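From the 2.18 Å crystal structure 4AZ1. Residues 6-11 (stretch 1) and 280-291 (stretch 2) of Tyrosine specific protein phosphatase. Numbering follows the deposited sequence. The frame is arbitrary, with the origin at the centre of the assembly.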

ATOM      1  N   CYS A   6      -7.559 -34.564 -30.296  1.00 67.18           N
ATOM      2  CA  CYS A   6      -6.597 -34.673 -31.384  1.00 61.54           C
ATOM      3  C   CYS A   6      -5.400 -33.817 -31.001  1.00 55.67           C
ATOM      4  O   CYS A   6      -5.513 -32.589 -30.899  1.00 56.27           O
ATOM      5  CB  CYS A   6      -7.215 -34.188 -32.701  1.00 69.61           C
ATOM      6  SG  CYS A   6      -6.128 -34.309 -34.162  1.00 70.60           S
ATOM      7  N   PHE A   7      -4.262 -34.455 -30.750  1.00 50.47           N
ATOM      8  CA  PHE A   7      -3.062 -33.715 -30.385  1.00 45.17           C
ATOM      9  C   PHE A   7      -1.816 -34.229 -31.107  1.00 43.54           C
ATOM     10  O   PHE A   7      -0.924 -34.812 -30.483  1.00 43.30           O
ATOM     11  CB  PHE A   7      -2.860 -33.771 -28.874  1.00 45.87           C
ATOM     12  CG  PHE A   7      -1.931 -32.722 -28.355  1.00 37.64           C
ATOM     13  CD1 PHE A   7      -2.206 -31.375 -28.563  1.00 47.40           C
ATOM     14  CD2 PHE A   7      -0.791 -33.074 -27.652  1.00 39.48           C
ATOM     15  CE1 PHE A   7      -1.343 -30.391 -28.089  1.00 47.30           C
ATOM     16  CE2 PHE A   7       0.071 -32.098 -27.161  1.00 45.10           C
ATOM     17  CZ  PHE A   7      -0.207 -30.755 -27.384  1.00 43.99           C
ATOM     18  N   PRO A   8      -1.735 -33.985 -32.425  1.00 46.94           N
ATOM     19  CA  PRO A   8      -0.642 -34.536 -33.240  1.00 49.42           C
ATOM     20  C   PRO A   8       0.764 -34.010 -32.903  1.00 43.51           C
ATOM     21  O   PRO A   8       1.729 -34.546 -33.446  1.00 39.83           O
ATOM     22  CB  PRO A   8      -1.042 -34.163 -34.677  1.00 56.79           C
ATOM     23  CG  PRO A   8      -2.035 -33.057 -34.543  1.00 59.80           C
ATOM     24  CD  PRO A   8      -2.727 -33.251 -33.234  1.00 53.39           C
ATOM     25  N   PHE A   9       0.873 -33.016 -32.022  1.00 38.60           N
ATOM     26  CA  PHE A   9       2.171 -32.491 -31.572  1.00 35.84           C
ATOM     27  C   PHE A   9       3.096 -33.599 -31.052  1.00 39.06           C
ATOM     28  O   PHE A   9       4.328 -33.519 -31.173  1.00 38.52           O
ATOM     29  CB  PHE A   9       1.929 -31.450 -30.475  1.00 34.88           C
ATOM     30  CG  PHE A   9       3.166 -30.744 -30.006  1.00 36.07           C
ATOM     31  CD1 PHE A   9       3.640 -29.624 -30.681  1.00 33.55           C
ATOM     32  CD2 PHE A   9       3.841 -31.175 -28.866  1.00 33.64           C
ATOM     33  CE1 PHE A   9       4.777 -28.950 -30.243  1.00 37.64           C
ATOM     34  CE2 PHE A   9       4.981 -30.502 -28.421  1.00 35.67           C
ATOM     35  CZ  PHE A   9       5.450 -29.389 -29.118  1.00 35.06           C
ATOM     36  N   THR A  10       2.505 -34.637 -30.469  1.00 37.73           N
ATOM     37  CA  THR A  10       3.291 -35.730 -29.898  1.00 46.08           C
ATOM     38  C   THR A  10       3.817 -36.676 -30.968  1.00 46.99           C
ATOM     39  O   THR A  10       4.613 -37.573 -30.672  1.00 47.54           O
ATOM     40  CB  THR A  10       2.484 -36.557 -28.870  1.00 47.52           C
ATOM     41  OG1 THR A  10       1.267 -37.011 -29.473  1.00 45.59           O
ATOM     42  CG2 THR A  10       2.166 -35.717 -27.635  1.00 48.00           C
ATOM     43  N   LYS A  11       3.379 -36.478 -32.208  1.00 39.61           N
ATOM     44  CA  LYS A  11       3.853 -37.316 -33.310  1.00 40.06           C
ATOM     45  C   LYS A  11       5.125 -36.764 -33.957  1.00 41.85           C
ATOM     46  O   LYS A  11       5.832 -37.482 -34.668  1.00 41.30           O
ATOM     47  CB  LYS A  11       2.760 -37.481 -34.368  1.00 39.06           C
ATOM     48  CG  LYS A  11       1.611 -38.385 -33.948  1.00 47.09           C
ATOM     49  CD  LYS A  11       0.798 -38.816 -35.159  1.00 63.41           C
ATOM     50  CE  LYS A  11      -0.484 -39.538 -34.744  1.00 76.17           C
ATOM     51  NZ  LYS A  11      -0.258 -40.593 -33.706  1.00 74.69           N
ATOM     52  N   ILE A 280       3.282 -24.542 -21.812  1.00 26.96           N
ATOM     53  CA  ILE A 280       1.910 -25.023 -21.976  1.00 34.35           C
ATOM     54  C   ILE A 280       1.892 -26.363 -22.724  1.00 33.90           C
ATOM     55  O   ILE A 280       1.202 -27.283 -22.301  1.00 30.73           O
ATOM     56  CB  ILE A 280       0.971 -24.002 -22.656  1.00 35.83           C
ATOM     57  CG1 ILE A 280       1.014 -22.660 -21.921  1.00 26.89           C
ATOM     58  CG2 ILE A 280      -0.482 -24.544 -22.708  1.00 34.19           C
ATOM     59  CD1 ILE A 280       0.408 -21.513 -22.720  1.00 31.65           C
ATOM     60  N   TYR A 281       2.663 -26.495 -23.802  1.00 31.24           N
ATOM     61  CA  TYR A 281       2.775 -27.797 -24.471  1.00 34.55           C
ATOM     62  C   TYR A 281       3.332 -28.883 -23.542  1.00 28.94           C
ATOM     63  O   TYR A 281       2.886 -30.033 -23.587  1.00 38.32           O
ATOM     64  CB  TYR A 281       3.646 -27.710 -25.730  1.00 35.81           C
ATOM     65  CG  TYR A 281       2.932 -27.176 -26.956  1.00 34.32           C
ATOM     66  CD1 TYR A 281       2.180 -28.014 -27.760  1.00 36.20           C
ATOM     67  CD2 TYR A 281       3.028 -25.833 -27.318  1.00 32.83           C
ATOM     68  CE1 TYR A 281       1.522 -27.531 -28.894  1.00 37.37           C
ATOM     69  CE2 TYR A 281       2.382 -25.344 -28.435  1.00 32.71           C
ATOM     70  CZ  TYR A 281       1.633 -26.202 -29.228  1.00 34.08           C
ATOM     71  OH  TYR A 281       0.987 -25.717 -30.357  1.00 39.82           O
ATOM     72  N   LEU A 282       4.329 -28.524 -22.734  1.00 31.99           N
ATOM     73  CA  LEU A 282       4.950 -29.475 -21.808  1.00 32.49           C
ATOM     74  C   LEU A 282       3.957 -29.998 -20.769  1.00 34.12           C
ATOM     75  O   LEU A 282       3.980 -31.178 -20.422  1.00 36.65           O
ATOM     76  CB  LEU A 282       6.138 -28.831 -21.082  1.00 28.98           C
ATOM     77  CG  LEU A 282       7.269 -28.404 -22.009  1.00 33.54           C
ATOM     78  CD1 LEU A 282       8.428 -27.760 -21.229  1.00 34.90           C
ATOM     79  CD2 LEU A 282       7.741 -29.588 -22.826  1.00 33.33           C
ATOM     80  N   THR A 283       3.096 -29.123 -20.259  1.00 29.32           N
ATOM     81  CA  THR A 283       2.107 -29.588 -19.285  1.00 40.05           C
ATOM     82  C   THR A 283       1.116 -30.544 -19.954  1.00 45.17           C
ATOM     83  O   THR A 283       0.661 -31.504 -19.333  1.00 40.08           O
ATOM     84  CB  THR A 283       1.349 -28.430 -18.576  1.00 47.64           C
ATOM     85  OG1 THR A 283       0.376 -27.861 -19.461  1.00 57.37           O
ATOM     86  CG2 THR A 283       2.306 -27.356 -18.139  1.00 30.54           C
ATOM     87  N   LEU A 284       0.789 -30.291 -21.221  1.00 39.36           N
ATOM     88  CA  LEU A 284      -0.148 -31.166 -21.926  1.00 39.75           C
ATOM     89  C   LEU A 284       0.496 -32.529 -22.096  1.00 41.07           C
ATOM     90  O   LEU A 284      -0.120 -33.564 -21.819  1.00 41.92           O
ATOM     91  CB  LEU A 284      -0.544 -30.588 -23.291  1.00 38.49           C
ATOM     92  CG  LEU A 284      -1.561 -29.439 -23.268  1.00 48.98           C
ATOM     93  CD1 LEU A 284      -1.711 -28.843 -24.652  1.00 49.79           C
ATOM     94  CD2 LEU A 284      -2.937 -29.899 -22.740  1.00 45.41           C
ATOM     95  N   MET A 285       1.753 -32.522 -22.524  1.00 39.58           N
ATOM     96  CA  MET A 285       2.496 -33.758 -22.699  1.00 42.48           C
ATOM     97  C   MET A 285       2.588 -34.560 -21.399  1.00 37.80           C
ATOM     98  O   MET A 285       2.303 -35.758 -21.395  1.00 43.08           O
ATOM     99  CB  MET A 285       3.882 -33.470 -23.277  1.00 38.41           C
ATOM    100  CG  MET A 285       3.829 -32.886 -24.687  1.00 42.17           C
ATOM    101  SD  MET A 285       5.454 -32.344 -25.278  1.00 40.08           S
ATOM    102  CE  MET A 285       6.208 -33.951 -25.648  1.00 38.63           C
ATOM    103  N   CYS A 286       2.975 -33.911 -20.300  1.00 36.52           N
ATOM    104  CA  CYS A 286       3.036 -34.602 -19.009  1.00 42.93           C
ATOM    105  C   CYS A 286       1.691 -35.217 -18.613  1.00 47.05           C
ATOM    106  O   CYS A 286       1.639 -36.375 -18.200  1.00 51.97           O
ATOM    107  CB  CYS A 286       3.524 -33.666 -17.902  1.00 44.24           C
ATOM    108  SG  CYS A 286       5.249 -33.192 -18.080  1.00 54.49           S
ATOM    109  N   ARG A 287       0.606 -34.458 -18.761  1.00 46.42           N
ATOM    110  CA  ARG A 287      -0.723 -34.994 -18.447  1.00 50.21           C
ATOM    111  C   ARG A 287      -0.999 -36.231 -19.286  1.00 52.18           C
ATOM    112  O   ARG A 287      -1.603 -37.195 -18.806  1.00 52.66           O
ATOM    113  CB  ARG A 287      -1.812 -33.942 -18.679  1.00 45.29           C
ATOM    114  CG  ARG A 287      -3.235 -34.438 -18.432  1.00 47.11           C
ATOM    115  CD  ARG A 287      -3.484 -34.798 -16.954  1.00 58.89           C
ATOM    116  NE  ARG A 287      -3.494 -33.618 -16.084  1.00 62.00           N
ATOM    117  CZ  ARG A 287      -4.543 -32.809 -15.936  1.00 52.64           C
ATOM    118  NH1 ARG A 287      -5.668 -33.048 -16.602  1.00 60.18           N
ATOM    119  NH2 ARG A 287      -4.475 -31.763 -15.126  1.00 51.94           N
ATOM    120  N   LEU A 288      -0.526 -36.209 -20.529  1.00 51.22           N
ATOM    121  CA  LEU A 288      -0.717 -37.324 -21.454  1.00 52.45           C
ATOM    122  C   LEU A 288       0.275 -38.455 -21.206  1.00 52.68           C
ATOM    123  O   LEU A 288       0.163 -39.520 -21.801  1.00 55.09           O
ATOM    124  CB  LEU A 288      -0.601 -36.829 -22.899  1.00 50.10           C
ATOM    125  CG  LEU A 288      -1.787 -35.967 -23.332  1.00 50.87           C
ATOM    126  CD1 LEU A 288      -1.582 -35.367 -24.718  1.00 46.76           C
ATOM    127  CD2 LEU A 288      -3.063 -36.796 -23.287  1.00 47.91           C
ATOM    128  N   GLY A 289       1.248 -38.231 -20.328  1.00 55.21           N
ATOM    129  CA  GLY A 289       2.229 -39.269 -20.046  1.00 58.65           C
ATOM    130  C   GLY A 289       3.303 -39.378 -21.109  1.00 54.94           C
ATOM    131  O   GLY A 289       3.968 -40.413 -21.236  1.00 55.72           O
ATOM    132  N   VAL A 290       3.476 -38.306 -21.876  1.00 52.43           N
ATOM    133  CA  VAL A 290       4.534 -38.250 -22.874  1.00 51.46           C
ATOM    134  C   VAL A 290       5.797 -37.627 -22.268  1.00 49.63           C
ATOM    135  O   VAL A 290       5.733 -36.567 -21.623  1.00 46.80           O
ATOM    136  CB  VAL A 290       4.093 -37.466 -24.129  1.00 48.52           C
ATOM    137  CG1 VAL A 290       5.229 -37.404 -25.133  1.00 50.24           C
ATOM    138  CG2 VAL A 290       2.876 -38.141 -24.770  1.00 53.06           C
ATOM    139  N   ASP A 291       6.935 -38.289 -22.470  1.00 49.74           N
ATOM    140  CA  ASP A 291       8.209 -37.824 -21.922  1.00 58.92           C
ATOM    141  C   ASP A 291       8.642 -36.474 -22.505  1.00 56.03           C
ATOM    142  O   ASP A 291       8.640 -36.289 -23.719  1.00 56.64           O
ATOM    143  CB  ASP A 291       9.300 -38.866 -22.161  1.00 67.08           C
ATOM    144  CG  ASP A 291      10.456 -38.724 -21.189  1.00 71.10           C
ATOM    145  OD1 ASP A 291      10.352 -39.256 -20.057  1.00 70.92           O
ATOM    146  OD2 ASP A 291      11.464 -38.083 -21.557  1.00 68.39           O
TER

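The short N-terminal segment packs across the last turns of a helix more than 270 residues away in sequence, and it does so entirely through side chains: no hydrogen bond crosses the contact, which is apolar and aromatic in character.

F7 makes the first contact. Its CA-to-CB bond points toward the helix, and its ring reaches three residues there. F7 CZ lies 3.7 Å from Y281 CD1 and also 3.7 Å from L284 CD1, while F7 CD2 comes within 3.8 Å of L288 CD1. Y281, L284 and L288 are spaced three and four apart, so they fall along one side of a helix, and a broad, flat phenyl group is well suited to span them. All three neighbours approach the ring obliquely.

P8 is out of reach of the helix and begins a short 3-10 segment. The closed proline ring holds phi near the -65° observed, a value that suits such a turn. The turn brings F9 round so that it, like F7, directs its CB toward the helix.

The F9 ring stacks face to face on that of Y281, with centroids 4.2 Å apart and planes inclined by 26°. The tilt leaves the rings closer at some points than others, and F9 CD1 approaches Y281 CE1 to 3.5 Å. A tyrosine serves well here because its ring can stack while its hydroxyl is hydrogen-bonded elsewhere in the structure. M285 meets F9 differently: its CB points sideways, but the flexible thioether chain brings M285 SD to 3.7 Å from F9 CE2. M285 SD lies 5.0 Å from the F9 ring centroid and 85° off the ring normal, hence at the edge, where the partly positive ring hydrogens can favour a polarizable sulfur.

T10 combines two roles. T10 OG1 donates a hydrogen bond to F7 O at 3.3 Å, satisfying the hydroxyl within its own turn, and T10 N makes a weak bond to the same F7 O at 3.4 Å. The methyl T10 CG2 packs 3.8 Å from V290 CG2. V290 follows the helix end, where G289 adopts a positive phi in a Schellman motif; a side chain at G289 would be jammed against the preceding carbonyl oxygen. The bond from V290 N to M285 O, 2.8 Å, helps fix the backbone from which valine's CB points toward T10.

K11 lies beyond the contact, its long charged side chain exposed, while K11 N bonds to P8 O at 2.8 Å.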